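Local coordinates for protein NADH kinase POS5, mitochondrial (Saccharomyces cerevisiae, PDB 3AFO) that phosphorylates NADH and, with about half the preference, NAD(+) at the expense of ATP, supplying mitochondria with the reductant NADPH, at residues L1-I10 with A82-P92; L32-L41 with F165-L176. One frame throughout, in Å; residues are numbered along the deposited sequence.

Two separate pieces of packing within one chain are described, with centres 30 Å apart and nearest atoms about 14 Å apart, so neither touches the other. Their segments alternate along the chain, and in both, a segment near the start of the chain packs on one much later in the sequence. Contact 1 is peripheral, its centre about 29 Å from that of the chain, and packs residues 1-10 against helix 79-86 and the residues that follow it. Contact 2, whose centre is about 20 Å from that of the chain, joins strand 33-36 to the helix-to-strand passage 165-176; there the side chain of L176 lies about 10 Å from bound NADH.

Contact 1 of 2, residues L1-I10 with A82-P92; sequences LQSGSKFVKI and AEEISQDFKSP
S86 and G4 make a direct hydrogen bond across the contact between residues 1-10 and 82-92: G4 N donates to S86 OG at 2.9 Å, nearly straight at 167°. The same hydroxyl donates a hydrogen bond to E83 O, three residues back in its own segment, so one oxygen both accepts and donates. Its rotation suits both tasks, since a chi1 of 54° sets OG between the backbone N and the carbonyl carbon of S86. A second polar link runs through water: water 1 sits 2.6 Å from S5 OG and donates to F89 O. S5 OG also accepts from F7 N, closing an ST turn at the start of the type I turn S5 to V8, and so has both F7 N and the water as partners.

The F7 ring meets the last residue of 82-92, P92. P92 CD stands over the centre of one face of the F7 ring, 3.8 Å from its centroid and 11° off the normal, which meets the geometry of a CH-pi contact. The two side chains run side by side in the same direction, while F89 O approaches the rim of the F7 ring near its plane.

Apolar side chains add further contacts. V8 sends CG2 against F89 CD2 at 3.5 Å, the two side chains crossing at about a right angle, and its CG1 rests on S86 CB. I10 CD1 reaches A82 CB at 4.0 Å.

Strand 8-10 and helix segment 82-86 run almost antiparallel, with axes 9.5 Å apart. Strand 8-12 pairs in parallel with strand 101-105, whose L103 touches V8 and I85; on helix 53-69, I63 and T64 pack against F89, and R56 forms a salt bridge with D88.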
loop_
_atom_site.group_PDB
_atom_site.type_symbol
_atom_site.label_atom_id
_atom_site.label_comp_id
_atom_site.label_asym_id
_atom_site.label_seq_id
_atom_site.Cartn_x
_atom_site.Cartn_y
_atom_site.Cartn_z
ATOM N N LEU A 1 44.917 -14.779 -28.204
ATOM C CA LEU A 1 44.536 -13.372 -27.885
ATOM C C LEU A 1 45.789 -12.524 -27.640
ATOM O O LEU A 1 46.705 -12.943 -26.918
ATOM C CB LEU A 1 43.588 -13.325 -26.674
ATOM C CG LEU A 1 42.197 -13.971 -26.808
ATOM C CD1 LEU A 1 41.785 -14.675 -25.514
ATOM C CD2 LEU A 1 41.121 -12.976 -27.239
ATOM N N GLN A 2 45.824 -11.340 -28.253
ATOM C CA GLN A 2 46.981 -10.444 -28.166
ATOM C C GLN A 2 46.950 -9.570 -26.909
ATOM O O GLN A 2 45.980 -8.840 -26.645
ATOM C CB GLN A 2 47.121 -9.572 -29.428
ATOM C CG GLN A 2 47.562 -10.332 -30.691
ATOM C CD GLN A 2 47.872 -9.407 -31.870
ATOM O OE1 GLN A 2 47.191 -9.439 -32.899
ATOM N NE2 GLN A 2 48.905 -8.578 -31.721
ATOM N N SER A 3 48.021 -9.676 -26.128
ATOM C CA SER A 3 48.252 -8.797 -24.996
ATOM C C SER A 3 48.772 -7.473 -25.530
ATOM O O SER A 3 49.524 -7.442 -26.508
ATOM C CB SER A 3 49.281 -9.416 -24.049
ATOM O OG SER A 3 49.639 -8.511 -23.021
ATOM N N GLY A 4 48.370 -6.381 -24.892
ATOM C CA GLY A 4 48.873 -5.064 -25.256
ATOM C C GLY A 4 50.111 -4.649 -24.477
ATOM O O GLY A 4 50.421 -3.461 -24.388
ATOM N N SER A 5 50.812 -5.624 -23.902
ATOM C CA SER A 5 52.042 -5.362 -23.156
ATOM C C SER A 5 52.872 -6.633 -23.011
ATOM O O SER A 5 52.329 -7.718 -22.789
ATOM C CB SER A 5 51.721 -4.809 -21.765
ATOM O OG SER A 5 52.897 -4.397 -21.099
ATOM N N LYS A 6 54.188 -6.483 -23.117
ATOM C CA LYS A 6 55.129 -7.579 -22.860
ATOM C C LYS A 6 55.201 -7.914 -21.362
ATOM O O LYS A 6 55.843 -8.890 -20.976
ATOM C CB LYS A 6 56.534 -7.217 -23.368
ATOM C CG LYS A 6 56.576 -6.574 -24.752
ATOM C CD LYS A 6 56.761 -7.599 -25.854
ATOM C CE LYS A 6 57.202 -6.911 -27.147
ATOM N NZ LYS A 6 57.847 -7.875 -28.081
ATOM N N PHE A 7 54.565 -7.086 -20.532
ATOM C CA PHE A 7 54.507 -7.311 -19.081
ATOM C C PHE A 7 53.280 -8.144 -18.666
ATOM O O PHE A 7 53.075 -8.435 -17.485
ATOM C CB PHE A 7 54.523 -5.977 -18.324
ATOM C CG PHE A 7 55.795 -5.180 -18.506
ATOM C CD1 PHE A 7 57.025 -5.820 -18.705
ATOM C CD2 PHE A 7 55.766 -3.789 -18.457
ATOM C CE1 PHE A 7 58.201 -5.082 -18.868
ATOM C CE2 PHE A 7 56.935 -3.044 -18.606
ATOM C CZ PHE A 7 58.153 -3.691 -18.816
ATOM N N VAL A 8 52.465 -8.502 -19.653
ATOM C CA VAL A 8 51.285 -9.329 -19.442
ATOM C C VAL A 8 51.263 -10.467 -20.458
ATOM O O VAL A 8 51.419 -10.237 -21.656
ATOM C CB VAL A 8 49.969 -8.499 -19.587
ATOM C CG1 VAL A 8 48.732 -9.414 -19.672
ATOM C CG2 VAL A 8 49.823 -7.520 -18.438
ATOM N N LYS A 9 51.089 -11.691 -19.971
ATOM C CA LYS A 9 50.823 -12.832 -20.841
ATOM C C LYS A 9 49.421 -13.354 -20.568
ATOM O O LYS A 9 49.035 -13.546 -19.413
ATOM C CB LYS A 9 51.855 -13.946 -20.629
ATOM C CG LYS A 9 53.212 -13.671 -21.263
ATOM C CD LYS A 9 54.133 -14.883 -21.142
ATOM C CE LYS A 9 53.492 -16.136 -21.719
ATOM N NZ LYS A 9 54.282 -17.350 -21.367
ATOM N N ILE A 10 48.663 -13.568 -21.636
ATOM C CA ILE A 10 47.313 -14.127 -21.538
ATOM C C ILE A 10 47.395 -15.628 -21.835
ATOM O O ILE A 10 47.799 -16.010 -22.932
ATOM C CB ILE A 10 46.334 -13.429 -22.515
ATOM C CG1 ILE A 10 46.223 -11.931 -22.192
ATOM C CG2 ILE A 10 44.959 -14.097 -22.466
ATOM C CD1 ILE A 10 45.514 -11.103 -23.276
ATOM N N ALA A 82 40.619 -9.456 -20.422
ATOM C CA ALA A 82 42.055 -9.758 -20.515
ATOM C C ALA A 82 42.747 -8.851 -21.536
ATOM O O ALA A 82 43.755 -8.205 -21.225
ATOM C CB ALA A 82 42.273 -11.229 -20.875
ATOM N N GLU A 83 42.179 -8.795 -22.738
ATOM C CA GLU A 83 42.666 -7.921 -23.801
ATOM C C GLU A 83 42.556 -6.446 -23.418
ATOM O O GLU A 83 43.482 -5.667 -23.655
ATOM C CB GLU A 83 41.899 -8.180 -25.099
ATOM C CG GLU A 83 42.517 -9.248 -26.011
ATOM C CD GLU A 83 41.852 -9.294 -27.391
ATOM O OE1 GLU A 83 40.606 -9.277 -27.454
ATOM O OE2 GLU A 83 42.570 -9.334 -28.417
ATOM N N GLU A 84 41.423 -6.075 -22.819
ATOM C CA GLU A 84 41.180 -4.698 -22.401
ATOM C C GLU A 84 42.229 -4.204 -21.407
ATOM O O GLU A 84 42.780 -3.123 -21.579
ATOM C CB GLU A 84 39.781 -4.554 -21.789
ATOM C CG GLU A 84 39.406 -3.123 -21.425
ATOM C CD GLU A 84 38.172 -3.036 -20.542
ATOM O OE1 GLU A 84 37.705 -4.089 -20.053
ATOM O OE2 GLU A 84 37.675 -1.910 -20.329
ATOM N N ILE A 85 42.504 -4.998 -20.375
ATOM C CA ILE A 85 43.354 -4.549 -19.273
ATOM C C ILE A 85 44.850 -4.833 -19.459
ATOM O O ILE A 85 45.663 -4.345 -18.673
ATOM C CB ILE A 85 42.872 -5.092 -17.899
ATOM C CG1 ILE A 85 43.068 -6.617 -17.809
ATOM C CG2 ILE A 85 41.411 -4.682 -17.642
ATOM C CD1 ILE A 85 42.873 -7.194 -16.430
ATOM N N SER A 86 45.208 -5.617 -20.479
ATOM C CA SER A 86 46.610 -6.008 -20.690
ATOM C C SER A 86 47.553 -4.798 -20.811
ATOM O O SER A 86 48.645 -4.801 -20.229
ATOM C CB SER A 86 46.774 -6.994 -21.857
ATOM O OG SER A 86 46.192 -6.511 -23.050
ATOM N N GLN A 87 47.138 -3.767 -21.552
ATOM C CA GLN A 87 47.948 -2.539 -21.662
ATOM C C GLN A 87 48.052 -1.743 -20.355
ATOM O O GLN A 87 48.894 -0.850 -20.252
ATOM C CB GLN A 87 47.472 -1.616 -22.799
ATOM C CG GLN A 87 47.646 -2.181 -24.205
ATOM C CD GLN A 87 48.294 -1.205 -25.191
ATOM O OE1 GLN A 87 48.078 0.009 -25.128
ATOM N NE2 GLN A 87 49.094 -1.744 -26.115
ATOM N N ASP A 88 47.212 -2.058 -19.365
ATOM C CA ASP A 88 47.188 -1.284 -18.103
ATOM C C ASP A 88 48.282 -1.626 -17.085
ATOM O O ASP A 88 48.502 -0.868 -16.131
ATOM C CB ASP A 88 45.822 -1.373 -17.394
ATOM C CG ASP A 88 44.679 -0.807 -18.212
ATOM O OD1 ASP A 88 44.922 -0.258 -19.313
ATOM O OD2 ASP A 88 43.517 -0.939 -17.751
ATOM N N PHE A 89 48.931 -2.776 -17.251
ATOM C CA PHE A 89 50.014 -3.155 -16.346
ATOM C C PHE A 89 51.306 -2.550 -16.872
ATOM O O PHE A 89 51.701 -2.802 -18.013
ATOM C CB PHE A 89 50.127 -4.671 -16.219
ATOM C CG PHE A 89 48.937 -5.312 -15.558
ATOM C CD1 PHE A 89 48.970 -5.632 -14.201
ATOM C CD2 PHE A 89 47.780 -5.588 -16.288
ATOM C CE1 PHE A 89 47.869 -6.229 -13.585
ATOM C CE2 PHE A 89 46.671 -6.187 -15.677
ATOM C CZ PHE A 89 46.723 -6.508 -14.328
ATOM N N LYS A 90 51.944 -1.747 -16.035
ATOM C CA LYS A 90 53.062 -0.912 -16.451
ATOM C C LYS A 90 54.413 -1.399 -15.949
ATOM O O LYS A 90 55.423 -0.701 -16.082
ATOM C CB LYS A 90 52.814 0.529 -15.999
ATOM C CG LYS A 90 51.555 1.158 -16.596
ATOM C CD LYS A 90 51.683 1.355 -18.103
ATOM C CE LYS A 90 50.416 1.961 -18.682
ATOM N NZ LYS A 90 50.613 2.260 -20.127
ATOM N N SER A 91 54.421 -2.596 -15.363
ATOM C CA SER A 91 55.641 -3.233 -14.877
ATOM C C SER A 91 55.407 -4.737 -14.728
ATOM O O SER A 91 54.270 -5.166 -14.548
ATOM C CB SER A 91 56.075 -2.630 -13.534
ATOM O OG SER A 91 55.019 -2.688 -12.595
ATOM N N PRO A 92 56.480 -5.542 -14.814
ATOM C CA PRO A 92 56.333 -6.976 -14.580
ATOM C C PRO A 92 56.455 -7.254 -13.082
ATOM O O PRO A 92 56.620 -6.317 -12.305
ATOM C CB PRO A 92 57.536 -7.553 -15.319
ATOM C CG PRO A 92 58.601 -6.535 -15.067
ATOM C CD PRO A 92 57.887 -5.186 -15.090
HETATM O O HOH W 1 52.945 -1.915 -20.357
#

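Contact 2 of 2, residues L32-L41 with F165-L176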
loop_
_atom_site.group_PDB
_atom_site.type_symbol
_atom_site.label_atom_id
_atom_site.label_comp_id
_atom_site.label_asym_id
_atom_site.label_seq_id
_atom_site.Cartn_x
_atom_site.Cartn_y
_atom_site.Cartn_z
ATOM N N LEU A 32 25.604 -17.394 9.993
ATOM C CA LEU A 32 26.566 -17.342 8.903
ATOM C C LEU A 32 27.333 -18.667 8.877
ATOM O O LEU A 32 27.403 -19.367 9.886
ATOM C CB LEU A 32 27.524 -16.158 9.080
ATOM C CG LEU A 32 26.914 -14.749 9.038
ATOM C CD1 LEU A 32 27.942 -13.707 9.442
ATOM C CD2 LEU A 32 26.346 -14.444 7.649
ATOM N N GLN A 33 27.889 -19.015 7.728
ATOM C CA GLN A 33 28.714 -20.212 7.616
ATOM C C GLN A 33 30.183 -19.831 7.451
ATOM O O GLN A 33 30.518 -18.956 6.655
ATOM C CB GLN A 33 28.259 -21.069 6.431
ATOM C CG GLN A 33 27.020 -21.912 6.693
ATOM C CD GLN A 33 25.770 -21.081 6.897
ATOM O OE1 GLN A 33 25.444 -20.217 6.083
ATOM N NE2 GLN A 33 25.072 -21.331 7.995
ATOM N N SER A 34 31.049 -20.487 8.212
ATOM C CA SER A 34 32.495 -20.330 8.072
ATOM C C SER A 34 32.974 -20.893 6.740
ATOM O O SER A 34 32.645 -22.026 6.384
ATOM C CB SER A 34 33.198 -21.043 9.222
ATOM O OG SER A 34 32.742 -20.515 10.452
ATOM N N LEU A 35 33.732 -20.091 5.997
ATOM C CA LEU A 35 34.334 -20.537 4.747
ATOM C C LEU A 35 35.743 -21.095 5.020
ATOM O O LEU A 35 36.678 -20.347 5.293
ATOM C CB LEU A 35 34.376 -19.386 3.730
ATOM C CG LEU A 35 35.102 -19.557 2.384
ATOM C CD1 LEU A 35 34.537 -20.690 1.572
ATOM C CD2 LEU A 35 35.056 -18.278 1.575
ATOM N N ILE A 36 35.872 -22.414 4.969
ATOM C CA ILE A 36 37.147 -23.074 5.257
ATOM C C ILE A 36 37.564 -23.864 4.026
ATOM O O ILE A 36 36.845 -24.756 3.567
ATOM C CB ILE A 36 37.078 -23.949 6.553
ATOM C CG1 ILE A 36 36.716 -23.069 7.757
ATOM C CG2 ILE A 36 38.425 -24.654 6.826
ATOM C CD1 ILE A 36 36.219 -23.815 8.975
ATOM N N TRP A 37 38.713 -23.493 3.475
ATOM C CA TRP A 37 39.224 -24.104 2.262
ATOM C C TRP A 37 39.816 -25.479 2.570
ATOM O O TRP A 37 40.748 -25.589 3.368
ATOM C CB TRP A 37 40.268 -23.186 1.614
ATOM C CG TRP A 37 39.712 -21.826 1.256
ATOM C CD1 TRP A 37 39.892 -20.655 1.938
ATOM C CD2 TRP A 37 38.871 -21.514 0.141
ATOM N NE1 TRP A 37 39.216 -19.628 1.313
ATOM C CE2 TRP A 37 38.585 -20.130 0.204
ATOM C CE3 TRP A 37 38.337 -22.270 -0.912
ATOM C CZ2 TRP A 37 37.787 -19.489 -0.743
ATOM C CZ3 TRP A 37 37.546 -21.631 -1.852
ATOM C CH2 TRP A 37 37.277 -20.256 -1.762
ATOM N N GLN A 38 39.254 -26.525 1.964
ATOM C CA GLN A 38 39.834 -27.866 2.105
ATOM C C GLN A 38 41.147 -27.962 1.316
ATOM O O GLN A 38 42.185 -28.290 1.890
ATOM C CB GLN A 38 38.851 -28.978 1.727
ATOM C CG GLN A 38 39.322 -30.352 2.231
ATOM C CD GLN A 38 38.338 -31.474 1.970
ATOM O OE1 GLN A 38 37.936 -31.727 0.828
ATOM N NE2 GLN A 38 37.960 -32.175 3.030
ATOM N N ASN A 39 41.093 -27.671 0.014
ATOM C CA ASN A 39 42.301 -27.371 -0.759
ATOM C C ASN A 39 42.521 -25.862 -0.681
ATOM O O ASN A 39 41.552 -25.109 -0.730
ATOM C CB ASN A 39 42.158 -27.753 -2.244
ATOM C CG ASN A 39 41.351 -29.023 -2.472
ATOM O OD1 ASN A 39 41.191 -29.852 -1.580
ATOM N ND2 ASN A 39 40.843 -29.179 -3.686
ATOM N N PRO A 40 43.788 -25.412 -0.565
ATOM C CA PRO A 40 44.064 -23.967 -0.507
ATOM C C PRO A 40 43.460 -23.173 -1.677
ATOM O O PRO A 40 43.362 -23.681 -2.796
ATOM C CB PRO A 40 45.596 -23.901 -0.541
ATOM C CG PRO A 40 46.038 -25.221 0.063
ATOM C CD PRO A 40 45.027 -26.214 -0.447
ATOM N N LEU A 41 43.040 -21.944 -1.398
ATOM C CA LEU A 41 42.485 -21.059 -2.427
ATOM C C LEU A 41 43.560 -20.688 -3.445
ATOM O O LEU A 41 44.619 -20.190 -3.066
ATOM C CB LEU A 41 41.924 -19.785 -1.772
ATOM C CG LEU A 41 41.602 -18.566 -2.639
ATOM C CD1 LEU A 41 40.564 -18.905 -3.693
ATOM C CD2 LEU A 41 41.143 -17.393 -1.783
ATOM N N PHE A 165 40.447 -9.847 1.635
ATOM C CA PHE A 165 41.002 -11.006 0.923
ATOM C C PHE A 165 41.878 -11.890 1.830
ATOM O O PHE A 165 41.802 -13.124 1.755
ATOM C CB PHE A 165 41.739 -10.617 -0.368
ATOM C CG PHE A 165 42.170 -11.808 -1.184
ATOM C CD1 PHE A 165 41.265 -12.461 -2.016
ATOM C CD2 PHE A 165 43.472 -12.306 -1.085
ATOM C CE1 PHE A 165 41.644 -13.580 -2.737
ATOM C CE2 PHE A 165 43.861 -13.425 -1.806
ATOM C CZ PHE A 165 42.954 -14.064 -2.640
ATOM N N GLN A 166 42.681 -11.237 2.672
ATOM C CA GLN A 166 43.507 -11.879 3.710
ATOM C C GLN A 166 42.675 -12.832 4.586
ATOM O O GLN A 166 43.048 -13.984 4.800
ATOM C CB GLN A 166 44.165 -10.794 4.579
ATOM C CG GLN A 166 45.392 -11.225 5.394
ATOM C CD GLN A 166 46.090 -10.048 6.068
ATOM O OE1 GLN A 166 45.572 -9.458 7.024
ATOM N NE2 GLN A 166 47.277 -9.704 5.574
ATOM N N GLU A 167 41.537 -12.340 5.070
ATOM C CA GLU A 167 40.628 -13.117 5.932
ATOM C C GLU A 167 40.017 -14.289 5.178
ATOM O O GLU A 167 39.874 -15.394 5.728
ATOM C CB GLU A 167 39.514 -12.230 6.512
ATOM C CG GLU A 167 39.993 -11.152 7.494
ATOM C CD GLU A 167 40.914 -11.699 8.591
ATOM O OE1 GLU A 167 40.496 -12.605 9.346
ATOM O OE2 GLU A 167 42.065 -11.223 8.694
ATOM N N VAL A 168 39.671 -14.044 3.914
ATOM C CA VAL A 168 39.039 -15.047 3.081
ATOM C C VAL A 168 40.002 -16.210 2.828
ATOM O O VAL A 168 39.672 -17.351 3.129
ATOM C CB VAL A 168 38.509 -14.450 1.753
ATOM C CG1 VAL A 168 38.066 -15.559 0.787
ATOM C CG2 VAL A 168 37.343 -13.460 2.021
ATOM N N ILE A 169 41.190 -15.913 2.301
ATOM C CA ILE A 169 42.165 -16.949 1.940
ATOM C C ILE A 169 42.682 -17.744 3.159
ATOM O O ILE A 169 42.999 -18.923 3.049
ATOM C CB ILE A 169 43.327 -16.360 1.052
ATOM C CG1 ILE A 169 44.213 -17.473 0.471
ATOM C CG2 ILE A 169 44.137 -15.283 1.801
ATOM C CD1 ILE A 169 44.973 -17.050 -0.798
ATOM N N SER A 170 42.731 -17.099 4.320
ATOM C CA SER A 170 43.192 -17.744 5.548
ATOM C C SER A 170 42.095 -18.556 6.248
ATOM O O SER A 170 42.265 -18.957 7.399
ATOM C CB SER A 170 43.714 -16.702 6.530
ATOM O OG SER A 170 44.620 -15.804 5.915
ATOM N N SER A 171 40.980 -18.786 5.558
ATOM C CA SER A 171 39.828 -19.517 6.123
ATOM C C SER A 171 39.237 -18.881 7.390
ATOM O O SER A 171 38.736 -19.591 8.268
ATOM C CB SER A 171 40.171 -21.002 6.369
ATOM O OG SER A 171 40.477 -21.668 5.155
ATOM N N ARG A 172 39.274 -17.553 7.485
ATOM C CA ARG A 172 38.665 -16.854 8.636
ATOM C C ARG A 172 37.386 -16.048 8.307
ATOM O O ARG A 172 36.834 -15.368 9.176
ATOM C CB ARG A 172 39.681 -15.940 9.326
ATOM C CG ARG A 172 40.919 -16.672 9.876
ATOM C CD ARG A 172 41.736 -15.745 10.757
ATOM N NE ARG A 172 42.352 -14.662 9.990
ATOM C CZ ARG A 172 43.578 -14.719 9.472
ATOM N NH1 ARG A 172 44.324 -15.806 9.642
ATOM N NH2 ARG A 172 44.059 -13.692 8.781
ATOM N N ALA A 173 36.936 -16.113 7.063
ATOM C CA ALA A 173 35.746 -15.374 6.651
ATOM C C ALA A 173 34.481 -16.187 6.890
ATOM O O ALA A 173 34.525 -17.423 7.010
ATOM C CB ALA A 173 35.844 -14.979 5.186
ATOM N N LYS A 174 33.352 -15.480 6.945
ATOM C CA LYS A 174 32.039 -16.111 7.050
ATOM C C LYS A 174 31.143 -15.654 5.905
ATOM O O LYS A 174 31.313 -14.547 5.380
ATOM C CB LYS A 174 31.399 -15.793 8.397
ATOM C CG LYS A 174 31.994 -16.595 9.545
ATOM C CD LYS A 174 31.347 -16.231 10.859
ATOM C CE LYS A 174 32.020 -16.933 12.013
ATOM N NZ LYS A 174 31.364 -16.506 13.279
ATOM N N CYS A 175 30.203 -16.516 5.524
ATOM C CA CYS A 175 29.332 -16.283 4.379
ATOM C C CYS A 175 27.860 -16.403 4.765
ATOM O O CYS A 175 27.500 -17.216 5.623
ATOM C CB CYS A 175 29.612 -17.313 3.288
ATOM S SG CYS A 175 31.199 -17.126 2.449
ATOM N N LEU A 176 27.038 -15.587 4.112
ATOM C CA LEU A 176 25.597 -15.727 4.125
ATOM C C LEU A 176 25.173 -16.585 2.939
ATOM O O LEU A 176 25.593 -16.353 1.787
ATOM C CB LEU A 176 24.931 -14.345 4.019
ATOM C CG LEU A 176 23.420 -14.286 3.757
ATOM C CD1 LEU A 176 22.634 -14.459 5.068
ATOM C CD2 LEU A 176 23.075 -12.975 3.069
HETATM O O HOH W 2 37.504 -17.736 4.633
HETATM O O HOH W 3 43.533 -20.898 1.324
#
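V168 O is gripped from opposite faces of its carbonyl plane by W37 NE1, at 2.9 Å, and by S171 N; water 2 donates to it as well. The W37 bond lies in the indole plane but 46° out of the carbonyl plane. S171, with positive phi, closes the Schellman motif ending helix 161-169, and its OG accepts from W37 N at 3.0 Å. With CG beside the backbone N (chi1 -59°), the indole slots between L41 CB over one face and L35 CD1 toward the rim of the other. A leucine in its place, with no N-H to offer V168 O, would probably leave that carbonyl with fewer donors and open a gap between L35 and L41.

Q33 and C175 form an antiparallel hydrogen-bonded pair, Q33 N to C175 O at 2.8 Å and C175 N to Q33 O at 2.7 Å; L35 N to A173 O extends it. L41 CD2 packs on I169 CB at 3.7 Å and meets F165 CZ.

Backbone hydrogen bonds of S34 with V25 and I36 with D23 place strand 33-36 between strands 23-25 and 174-186 in one antiparallel sheet, with F24 and Y355 against C175, while L117 of strand 117-122 backs L41 and F165.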